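PDB 6RIW: ORF10 from Moritella marina, which probably catalyses acyl-chain condensation in polyunsaturated fatty acid synthesis, this chain being the ketosynthase and chain length factor didomain of the longer protein PfaC. Local coordinates for residues 153-158 with 595-600; 139-144 with 915-920. One frame throughout, in Å; residues are numbered along the deposited sequence.

Contact 1: residues 153-158 with 595-600; sequences FQLTHY and VNLTTQ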
loop_
_atom_site.group_PDB
_atom_site.type_symbol
_atom_site.label_atom_id
_atom_site.label_comp_id
_atom_site.label_asym_id
_atom_site.label_seq_id
_atom_site.Cartn_x
_atom_site.Cartn_y
_atom_site.Cartn_z
ATOM N N PHE A 153 17.335 -18.298 31.578
ATOM C CA PHE A 153 16.998 -16.977 31.070
ATOM C C PHE A 153 15.683 -17.034 30.292
ATOM O O PHE A 153 15.423 -17.991 29.557
ATOM C CB PHE A 153 18.100 -16.435 30.161
ATOM C CG PHE A 153 17.751 -15.109 29.557
ATOM C CD1 PHE A 153 18.037 -13.935 30.232
ATOM C CD2 PHE A 153 17.086 -15.031 28.341
ATOM C CE1 PHE A 153 17.688 -12.707 29.699
ATOM C CE2 PHE A 153 16.733 -13.792 27.812
ATOM C CZ PHE A 153 17.040 -12.641 28.493
ATOM N N GLN A 154 14.852 -16.006 30.460
ATOM C CA GLN A 154 13.590 -15.898 29.731
ATOM C C GLN A 154 13.422 -14.480 29.218
ATOM O O GLN A 154 13.477 -13.525 29.994
ATOM C CB GLN A 154 12.383 -16.231 30.610
ATOM C CG GLN A 154 12.210 -17.666 30.994
ATOM C CD GLN A 154 10.989 -17.796 31.870
ATOM O OE1 GLN A 154 10.922 -17.198 32.940
ATOM N NE2 GLN A 154 10.005 -18.533 31.406
ATOM N N LEU A 155 13.214 -14.340 27.917
ATOM C CA LEU A 155 12.861 -13.044 27.363
ATOM C C LEU A 155 11.380 -12.758 27.589
ATOM O O LEU A 155 10.539 -13.661 27.521
ATOM C CB LEU A 155 13.183 -13.018 25.869
ATOM C CG LEU A 155 13.027 -11.688 25.134
ATOM C CD1 LEU A 155 14.024 -10.673 25.639
ATOM C CD2 LEU A 155 13.259 -11.975 23.641
ATOM N N THR A 156 11.057 -11.495 27.844
ATOM C CA THR A 156 9.654 -11.119 27.977
ATOM C C THR A 156 9.042 -10.829 26.605
ATOM O O THR A 156 9.737 -10.430 25.666
ATOM C CB THR A 156 9.488 -9.906 28.899
ATOM O OG1 THR A 156 10.159 -8.775 28.340
ATOM C CG2 THR A 156 10.070 -10.204 30.295
ATOM N N HIS A 157 7.728 -11.050 26.492
ATOM C CA HIS A 157 7.017 -10.702 25.262
ATOM C C HIS A 157 7.066 -9.186 25.005
ATOM O O HIS A 157 7.110 -8.370 25.930
ATOM C CB HIS A 157 5.567 -11.215 25.342
ATOM C CG HIS A 157 4.929 -11.477 24.010
ATOM N ND1 HIS A 157 5.164 -12.621 23.283
ATOM C CD2 HIS A 157 4.052 -10.746 23.285
ATOM C CE1 HIS A 157 4.462 -12.586 22.166
ATOM N NE2 HIS A 157 3.779 -11.456 22.142
ATOM N N TYR A 158 7.048 -8.797 23.720
ATOM C CA TYR A 158 7.283 -7.391 23.376
ATOM C C TYR A 158 6.181 -6.457 23.881
ATOM O O TYR A 158 6.457 -5.296 24.196
ATOM C CB TYR A 158 7.465 -7.248 21.857
ATOM C CG TYR A 158 6.166 -7.237 21.075
ATOM C CD1 TYR A 158 5.450 -8.406 20.864
ATOM C CD2 TYR A 158 5.664 -6.040 20.555
ATOM C CE1 TYR A 158 4.232 -8.385 20.135
ATOM C CE2 TYR A 158 4.456 -6.001 19.832
ATOM C CZ TYR A 158 3.753 -7.168 19.635
ATOM O OH TYR A 158 2.561 -7.107 18.935
ATOM N N VAL A 595 13.900 -3.006 17.791
ATOM C CA VAL A 595 13.785 -1.819 18.642
ATOM C C VAL A 595 13.185 -2.173 19.999
ATOM O O VAL A 595 13.630 -1.680 21.049
ATOM C CB VAL A 595 12.958 -0.746 17.917
ATOM C CG1 VAL A 595 12.484 0.305 18.882
ATOM C CG2 VAL A 595 13.781 -0.137 16.761
ATOM N N ASN A 596 12.203 -3.069 20.005
ATOM C CA ASN A 596 11.452 -3.354 21.228
ATOM C C ASN A 596 12.284 -4.112 22.259
ATOM O O ASN A 596 11.911 -4.148 23.441
ATOM C CB ASN A 596 10.192 -4.138 20.864
ATOM C CG ASN A 596 9.011 -3.799 21.742
ATOM O OD1 ASN A 596 7.918 -3.527 21.242
ATOM N ND2 ASN A 596 9.203 -3.871 23.069
ATOM N N LEU A 597 13.416 -4.689 21.852
ATOM C CA LEU A 597 14.246 -5.395 22.820
ATOM C C LEU A 597 14.765 -4.462 23.917
ATOM O O LEU A 597 15.179 -4.955 24.963
ATOM C CB LEU A 597 15.406 -6.106 22.117
ATOM C CG LEU A 597 14.954 -7.286 21.244
ATOM C CD1 LEU A 597 16.137 -7.820 20.407
ATOM C CD2 LEU A 597 14.409 -8.381 22.112
ATOM N N THR A 598 14.758 -3.140 23.689
ATOM C CA THR A 598 15.047 -2.151 24.738
ATOM C C THR A 598 14.308 -2.452 26.042
ATOM O O THR A 598 14.913 -2.571 27.115
ATOM C CB THR A 598 14.664 -0.746 24.251
ATOM O OG1 THR A 598 15.565 -0.342 23.214
ATOM C CG2 THR A 598 14.738 0.269 25.399
ATOM N N THR A 599 12.989 -2.545 25.977
ATOM C CA THR A 599 12.248 -2.799 27.202
ATOM C C THR A 599 12.094 -4.278 27.469
ATOM O O THR A 599 11.964 -4.676 28.632
ATOM C CB THR A 599 10.868 -2.128 27.154
ATOM O OG1 THR A 599 10.208 -2.454 25.923
ATOM C CG2 THR A 599 11.015 -0.612 27.263
ATOM N N GLN A 600 12.128 -5.118 26.429
ATOM C CA GLN A 600 12.053 -6.557 26.678
ATOM C C GLN A 600 13.241 -7.043 27.502
ATOM O O GLN A 600 13.065 -7.833 28.439
ATOM C CB GLN A 600 11.983 -7.331 25.368
ATOM C CG GLN A 600 10.648 -7.195 24.699
ATOM C CD GLN A 600 10.686 -7.803 23.335
ATOM O OE1 GLN A 600 10.938 -7.097 22.353
ATOM N NE2 GLN A 600 10.480 -9.129 23.261
HETATM O O HOH W 1 8.409 -4.619 26.174
#

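Contact 2: residues 139-144 with 915-920; sequences QVVDNA and QLISNA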
loop_
_atom_site.group_PDB
_atom_site.type_symbol
_atom_site.label_atom_id
_atom_site.label_comp_id
_atom_site.label_asym_id
_atom_site.label_seq_id
_atom_site.Cartn_x
_atom_site.Cartn_y
_atom_site.Cartn_z
ATOM N N GLN A 139 11.616 -15.605 19.962
ATOM C CA GLN A 139 11.974 -16.943 20.419
ATOM C C GLN A 139 13.435 -17.233 20.115
ATOM O O GLN A 139 14.145 -17.833 20.934
ATOM C CB GLN A 139 11.081 -18.012 19.770
ATOM C CG GLN A 139 11.377 -19.455 20.295
ATOM C CD GLN A 139 10.921 -19.659 21.740
ATOM O OE1 GLN A 139 11.554 -20.387 22.524
ATOM N NE2 GLN A 139 9.826 -19.009 22.101
ATOM N N VAL A 140 13.899 -16.836 18.924
ATOM C CA VAL A 140 15.290 -17.091 18.572
ATOM C C VAL A 140 16.218 -16.277 19.471
ATOM O O VAL A 140 17.212 -16.805 19.975
ATOM C CB VAL A 140 15.544 -16.804 17.079
ATOM C CG1 VAL A 140 17.021 -17.059 16.730
ATOM C CG2 VAL A 140 14.644 -17.676 16.212
ATOM N N VAL A 141 15.889 -15.003 19.720
ATOM C CA VAL A 141 16.687 -14.196 20.653
ATOM C C VAL A 141 16.693 -14.835 22.032
ATOM O O VAL A 141 17.747 -14.977 22.664
ATOM C CB VAL A 141 16.171 -12.747 20.724
ATOM C CG1 VAL A 141 16.877 -11.971 21.889
ATOM C CG2 VAL A 141 16.395 -12.000 19.408
ATOM N N ASP A 142 15.511 -15.234 22.521
ATOM C CA ASP A 142 15.421 -15.896 23.823
ATOM C C ASP A 142 16.354 -17.094 23.910
ATOM O O ASP A 142 17.113 -17.242 24.883
ATOM C CB ASP A 142 13.983 -16.346 24.090
ATOM C CG ASP A 142 13.863 -17.233 25.332
ATOM O OD1 ASP A 142 14.132 -18.457 25.236
ATOM O OD2 ASP A 142 13.487 -16.705 26.410
ATOM N N ASN A 143 16.289 -17.991 22.919
ATOM C CA ASN A 143 17.075 -19.214 23.002
ATOM C C ASN A 143 18.569 -18.936 22.896
ATOM O O ASN A 143 19.369 -19.634 23.532
ATOM C CB ASN A 143 16.658 -20.197 21.921
ATOM C CG ASN A 143 15.216 -20.651 22.049
ATOM O OD1 ASN A 143 14.724 -21.385 21.192
ATOM N ND2 ASN A 143 14.521 -20.201 23.103
ATOM N N ALA A 144 18.965 -17.945 22.093
ATOM C CA ALA A 144 20.377 -17.573 22.028
ATOM C C ALA A 144 20.872 -17.061 23.377
ATOM O O ALA A 144 21.983 -17.397 23.810
ATOM C CB ALA A 144 20.598 -16.505 20.954
ATOM N N GLN A 915 21.851 -11.292 8.353
ATOM C CA GLN A 915 22.656 -11.901 9.408
ATOM C C GLN A 915 21.887 -12.984 10.161
ATOM O O GLN A 915 20.699 -12.834 10.463
ATOM C CB GLN A 915 23.100 -10.801 10.377
ATOM C CG GLN A 915 23.900 -11.280 11.569
ATOM C CD GLN A 915 24.718 -10.164 12.152
ATOM O OE1 GLN A 915 24.182 -9.144 12.575
ATOM N NE2 GLN A 915 26.029 -10.337 12.154
ATOM N N LEU A 916 22.571 -14.086 10.454
ATOM C CA LEU A 916 21.969 -15.156 11.242
ATOM C C LEU A 916 21.783 -14.678 12.683
ATOM O O LEU A 916 22.764 -14.334 13.348
ATOM C CB LEU A 916 22.844 -16.402 11.188
ATOM C CG LEU A 916 23.217 -16.761 9.744
ATOM C CD1 LEU A 916 24.477 -17.629 9.678
ATOM C CD2 LEU A 916 22.049 -17.456 9.093
ATOM N N ILE A 917 20.528 -14.647 13.161
ATOM C CA ILE A 917 20.236 -14.058 14.470
ATOM C C ILE A 917 20.980 -14.794 15.587
ATOM O O ILE A 917 21.635 -14.171 16.434
ATOM C CB ILE A 917 18.718 -14.051 14.741
ATOM C CG1 ILE A 917 17.952 -13.250 13.674
ATOM C CG2 ILE A 917 18.435 -13.466 16.140
ATOM C CD1 ILE A 917 16.432 -13.480 13.748
ATOM N N SER A 918 20.845 -16.122 15.649
ATOM C CA SER A 918 21.408 -16.847 16.778
ATOM C C SER A 918 22.930 -16.744 16.784
ATOM O O SER A 918 23.539 -16.445 17.819
ATOM C CB SER A 918 20.961 -18.301 16.750
ATOM O OG SER A 918 21.495 -18.997 17.866
ATOM N N ASN A 919 23.559 -16.955 15.622
ATOM C CA ASN A 919 25.016 -16.886 15.549
ATOM C C ASN A 919 25.533 -15.524 15.989
ATOM O O ASN A 919 26.583 -15.434 16.641
ATOM C CB ASN A 919 25.492 -17.176 14.120
ATOM C CG ASN A 919 25.416 -18.639 13.762
ATOM O OD1 ASN A 919 25.089 -19.492 14.601
ATOM N ND2 ASN A 919 25.725 -18.949 12.506
ATOM N N ALA A 920 24.847 -14.448 15.579
ATOM C CA ALA A 920 25.283 -13.102 15.921
ATOM C C ALA A 920 25.279 -12.874 17.425
ATOM O O ALA A 920 26.083 -12.094 17.933
ATOM C CB ALA A 920 24.402 -12.057 15.238
HETATM O O HOH W 2 18.547 -19.188 19.191
#

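Contact 1: residues 153-158 with 595-600
Gln600 reaches from the first turn of helix 597-608 to the extended loop 153-158 and buries more surface than any other residue of the contact. Its chain is extended beyond CG (chi2 172°), and its NE2 donates to Thr156 O over 2.8 Å. This bond is nearly straight, with an angle of 172° at the hydrogen, and the acceptor lies almost in the plane of the amide. A glutamine suits the place because its amide can cross from helix to loop and donate to a main-chain carbonyl. The same amide packs against the backbone of Tyr158, Gln600 CD lying 3.4 Å from Tyr158 CA, while Gln600 OE1 comes close to Tyr158 CB.

Apolar groups close one flank. Leu155 CD1 rests 3.9 Å from Gln600 CB, and Leu155 CD2 meets Leu597 CD2 at 4.1 Å, the two leucines crossing at about a right angle. Beside Tyr158, Asn596 OD1 lies 3.4 Å from CD2, at the edge of the ring and in its plane, with ring and amide 89° apart; this oxygen also accepts from Arg592 NE.

The tight grip of Gln600 contrasts with the looser side, where buried Asn596 and partly exposed Thr599 meet Tyr158 O, the latter through a water. Asn596 ND2 gives Tyr158 O a weak, bent hydrogen bond of 3.3 Å, and water 1 donates to the same carbonyl while hydrogen-bonding to Thr599 OG1. Thr599 is also bound by Tyr48 OH.

The contact joins a loop of the first ketosynthase-family region, between helices 129-148 and 174-183, to the start of helix 597-608 in the second, linking two parts of the didomain. His138 of helix 129-148 touches Gln600, and Leu597 also packs on Ala624 and Val628 of helix 614-628.

Contact 2: residues 139-144 with 915-920
Val140, on helix 129-148, meets Ile917 and Ser918 at the start of helix 917-922, and these three residues have the most surface buried by the contact. Val140 CG1 stands anti to its backbone N (chi1 179°) and comes within 3.9 Å of Ile917 CG2, the two side chains crossing at about a right angle. The same methyl approaches Ser918 CB at 4.1 Å, so one branch of the valine touches the first two residues of the short helix.

Ile917 offers its CG2 branch to the contact. That methyl also reaches Val141 CG2, at 4.1 Å, and therefore meets two successive residues of the longer helix. Beta-branched side chains serve well here, since their methyls sit close to the backbone and give compact, rather rigid surfaces. Met509 lies against both Val140 and Ile917, adding a flexible apolar neighbour.

Ser918 and Ala144 let the backbones draw together, their CA atoms being only 5.4 Å apart; both side chains are small, and Ala144 CB lies 4.1 Å from Ser918 OG. Water 2 spans the helices at this point, donating to Val140 O over 2.8 Å and forming a weak hydrogen bond with Ser918 OG.

The chemistry is thus mainly that of methyl groups in van der Waals contact, with water 2 giving a partly weak polar bridge. Such contacts impose little direction, which suggests that the fit of small and branched side chains, more than polar pairing, governs how closely the two helices approach.

The centres of the two contacts are 13 Å apart, on the same side of the chain's centre and away from the magnesium site. Along the sequence contact 1 is nested within the loop closed by contact 2: the order is 139-144, 153-158, 595-600, 915-920. Helix 129-148 and the loop that follows it supply both first segments, and the two contacts touch where Asp142 OD2 accepts a probable hydrogen bond from Leu155 N, 2.8 Å long. Helix 614-628 is a shared neighbour, meeting Leu597 and Val141. One part of the first ketosynthase-family region is thereby joined to the second such region and to the segment 915-920, late in the modelled chain.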